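Local coordinates for hypothetical protein PH0226 (Pyrococcus horikoshii, PDB 1VE3) that binds S-adenosylmethionine and probably acts as a methyltransferase, although its substrate is not known, at residues F61-V66 with S85-I90. Numbering follows the deposited sequence.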
ATOM      1  N   PHE A  61     -17.605  -9.928   9.005  1.00 48.87           N
ATOM      2  CA  PHE A  61     -17.085 -10.826  10.031  1.00 47.16           C
ATOM      3  C   PHE A  61     -17.146 -10.146  11.391  1.00 47.67           C
ATOM      4  O   PHE A  61     -17.045  -8.923  11.487  1.00 48.18           O
ATOM      5  CB  PHE A  61     -15.633 -11.201   9.734  1.00 45.80           C
ATOM      6  CG  PHE A  61     -15.474 -12.236   8.664  1.00 44.87           C
ATOM      7  CD1 PHE A  61     -15.585 -13.588   8.967  1.00 43.85           C
ATOM      8  CD2 PHE A  61     -15.209 -11.863   7.352  1.00 44.73           C
ATOM      9  CE1 PHE A  61     -15.432 -14.554   7.982  1.00 43.16           C
ATOM     10  CE2 PHE A  61     -15.056 -12.819   6.358  1.00 44.50           C
ATOM     11  CZ  PHE A  61     -15.168 -14.171   6.672  1.00 44.99           C
ATOM     12  N   GLU A  62     -17.323 -10.943  12.439  1.00 47.97           N
ATOM     13  CA  GLU A  62     -17.359 -10.430  13.805  1.00 47.82           C
ATOM     14  C   GLU A  62     -15.898 -10.516  14.240  1.00 47.44           C
ATOM     15  O   GLU A  62     -15.374 -11.614  14.458  1.00 47.23           O
ATOM     16  CB  GLU A  62     -18.244 -11.323  14.676  1.00 47.16           C
ATOM     17  CG  GLU A  62     -18.395 -10.843  16.107  1.00 49.98           C
ATOM     18  CD  GLU A  62     -19.275 -11.755  16.936  1.00 50.63           C
ATOM     19  OE1 GLU A  62     -19.428 -11.493  18.148  1.00 50.68           O
ATOM     20  OE2 GLU A  62     -19.812 -12.734  16.375  1.00 50.58           O
ATOM     21  N   VAL A  63     -15.246  -9.364  14.375  1.00 45.55           N
ATOM     22  CA  VAL A  63     -13.822  -9.339  14.699  1.00 43.30           C
ATOM     23  C   VAL A  63     -13.346  -8.899  16.077  1.00 42.45           C
ATOM     24  O   VAL A  63     -13.855  -7.942  16.663  1.00 43.49           O
ATOM     25  CB  VAL A  63     -13.062  -8.485  13.658  1.00 41.86           C
ATOM     26  CG1 VAL A  63     -11.564  -8.600  13.878  1.00 41.40           C
ATOM     27  CG2 VAL A  63     -13.441  -8.926  12.260  1.00 40.44           C
ATOM     28  N   VAL A  64     -12.339  -9.609  16.571  1.00 40.39           N
ATOM     29  CA  VAL A  64     -11.713  -9.307  17.849  1.00 40.94           C
ATOM     30  C   VAL A  64     -10.208  -9.236  17.606  1.00 39.84           C
ATOM     31  O   VAL A  64      -9.604 -10.190  17.107  1.00 40.58           O
ATOM     32  CB  VAL A  64     -11.982 -10.398  18.891  1.00 41.53           C
ATOM     33  CG1 VAL A  64     -11.361 -10.001  20.214  1.00 43.17           C
ATOM     34  CG2 VAL A  64     -13.482 -10.616  19.042  1.00 46.03           C
ATOM     35  N   GLY A  65      -9.606  -8.102  17.948  1.00 38.21           N
ATOM     36  CA  GLY A  65      -8.178  -7.937  17.748  1.00 36.55           C
ATOM     37  C   GLY A  65      -7.400  -7.929  19.049  1.00 34.64           C
ATOM     38  O   GLY A  65      -7.742  -7.194  19.979  1.00 33.48           O
ATOM     39  N   VAL A  66      -6.342  -8.733  19.109  1.00 32.09           N
ATOM     40  CA  VAL A  66      -5.510  -8.835  20.305  1.00 32.28           C
ATOM     41  C   VAL A  66      -4.024  -8.580  20.019  1.00 30.98           C
ATOM     42  O   VAL A  66      -3.464  -9.148  19.093  1.00 30.59           O
ATOM     43  CB  VAL A  66      -5.649 -10.246  20.944  1.00 32.35           C
ATOM     44  CG1 VAL A  66      -4.737 -10.373  22.163  1.00 30.48           C
ATOM     45  CG2 VAL A  66      -7.103 -10.499  21.330  1.00 32.81           C
ATOM     46  N   SER A  85     -15.767   1.727  13.437  1.00 56.91           N
ATOM     47  CA  SER A  85     -15.720   0.273  13.437  1.00 56.61           C
ATOM     48  C   SER A  85     -16.159  -0.301  14.778  1.00 56.84           C
ATOM     49  O   SER A  85     -15.963   0.319  15.827  1.00 56.65           O
ATOM     50  CB  SER A  85     -14.292  -0.189  13.130  1.00 56.67           C
ATOM     51  OG  SER A  85     -14.189  -1.601  13.134  1.00 55.60           O
ATOM     52  N   ASN A  86     -16.748  -1.494  14.734  1.00 56.71           N
ATOM     53  CA  ASN A  86     -17.213  -2.173  15.937  1.00 56.38           C
ATOM     54  C   ASN A  86     -16.247  -3.270  16.378  1.00 56.02           C
ATOM     55  O   ASN A  86     -16.572  -4.085  17.243  1.00 56.20           O
ATOM     56  CB  ASN A  86     -18.599  -2.776  15.702  1.00 56.98           C
ATOM     57  CG  ASN A  86     -19.665  -1.721  15.507  1.00 58.20           C
ATOM     58  OD1 ASN A  86     -19.888  -0.879  16.379  1.00 59.12           O
ATOM     59  ND2 ASN A  86     -20.331  -1.759  14.359  1.00 58.05           N
ATOM     60  N   VAL A  87     -15.062  -3.292  15.777  1.00 54.95           N
ATOM     61  CA  VAL A  87     -14.051  -4.281  16.131  1.00 53.41           C
ATOM     62  C   VAL A  87     -13.522  -3.966  17.525  1.00 53.13           C
ATOM     63  O   VAL A  87     -13.133  -2.832  17.805  1.00 52.73           O
ATOM     64  CB  VAL A  87     -12.864  -4.262  15.142  1.00 53.23           C
ATOM     65  CG1 VAL A  87     -11.804  -5.257  15.584  1.00 51.77           C
ATOM     66  CG2 VAL A  87     -13.347  -4.589  13.742  1.00 52.31           C
ATOM     67  N   GLU A  88     -13.520  -4.970  18.398  1.00 53.55           N
ATOM     68  CA  GLU A  88     -13.031  -4.790  19.757  1.00 53.36           C
ATOM     69  C   GLU A  88     -11.564  -5.172  19.875  1.00 51.77           C
ATOM     70  O   GLU A  88     -11.181  -6.307  19.586  1.00 52.91           O
ATOM     71  CB  GLU A  88     -13.832  -5.628  20.752  1.00 54.57           C
ATOM     72  CG  GLU A  88     -13.187  -5.652  22.134  1.00 57.60           C
ATOM     73  CD  GLU A  88     -14.023  -6.359  23.180  1.00 60.59           C
ATOM     74  OE1 GLU A  88     -14.384  -7.538  22.967  1.00 60.97           O
ATOM     75  OE2 GLU A  88     -14.309  -5.730  24.221  1.00 60.74           O
ATOM     76  N   PHE A  89     -10.754  -4.219  20.316  1.00 48.35           N
ATOM     77  CA  PHE A  89      -9.331  -4.447  20.490  1.00 45.35           C
ATOM     78  C   PHE A  89      -9.013  -4.657  21.957  1.00 44.37           C
ATOM     79  O   PHE A  89      -9.470  -3.904  22.821  1.00 43.21           O
ATOM     80  CB  PHE A  89      -8.541  -3.264  19.936  1.00 42.55           C
ATOM     81  CG  PHE A  89      -8.653  -3.120  18.454  1.00 39.76           C
ATOM     82  CD1 PHE A  89      -8.071  -4.058  17.610  1.00 37.76           C
ATOM     83  CD2 PHE A  89      -9.370  -2.067  17.897  1.00 37.42           C
ATOM     84  CE1 PHE A  89      -8.201  -3.949  16.228  1.00 36.47           C
ATOM     85  CE2 PHE A  89      -9.507  -1.949  16.516  1.00 34.87           C
ATOM     86  CZ  PHE A  89      -8.924  -2.889  15.681  1.00 33.84           C
ATOM     87  N   ILE A  90      -8.230  -5.693  22.230  1.00 43.50           N
ATOM     88  CA  ILE A  90      -7.851  -6.019  23.595  1.00 43.08           C
ATOM     89  C   ILE A  90      -6.350  -6.217  23.691  1.00 41.46           C
ATOM     90  O   ILE A  90      -5.740  -6.813  22.807  1.00 41.00           O
ATOM     91  CB  ILE A  90      -8.533  -7.318  24.069  1.00 44.17           C
ATOM     92  CG1 ILE A  90     -10.046  -7.207  23.900  1.00 45.38           C
ATOM     93  CG2 ILE A  90      -8.192  -7.580  25.525  1.00 44.69           C
ATOM     94  CD1 ILE A  90     -10.791  -8.484  24.249  1.00 46.68           C
TER
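Gly65 grips the neighbouring strand with both its backbone polar atoms: Gly65 N donates to Glu88 O at 2.9 Å, and Gly65 O accepts from Ile90 N at 2.7 Å, nearly straight on, with a C=O...N angle of 173°. This is the parallel pairing within a beta-alpha-beta unit of the Rossmann-like methyltransferase fold, in which helix 70-82 links strand 62-67 to strand 88-91, the outermost at one edge of the main sheet within the chain. Toward the start of the pairing the ladder slackens, and Glu88 N reaches Val63 O only in a weak bond of 3.5 Å. CA-H...O contacts supplement the ladder, and the one from Val66 CA to Ile90 O, 3.2 Å, carries it beyond the last N-H bond.

On the face carrying Val64, Val66 and Ile90, Phe99 lies against both valines. At the C-terminal end of strand 62-67, the Val66 side chain comes within about 5 Å of bound S-adenosylmethionine. The other face is covered by helices 51-58 and 70-82. Here Phe89 CG, anti to its own carbonyl carbon (chi1 -67°), swings the ring obliquely toward Gly65, bringing Phe89 CD1 to 3.9 Å from Gly65 CA. Val87 CG1 lies over one ring face, offset toward the rim, and also meets Val63 CG1 at 3.8 Å.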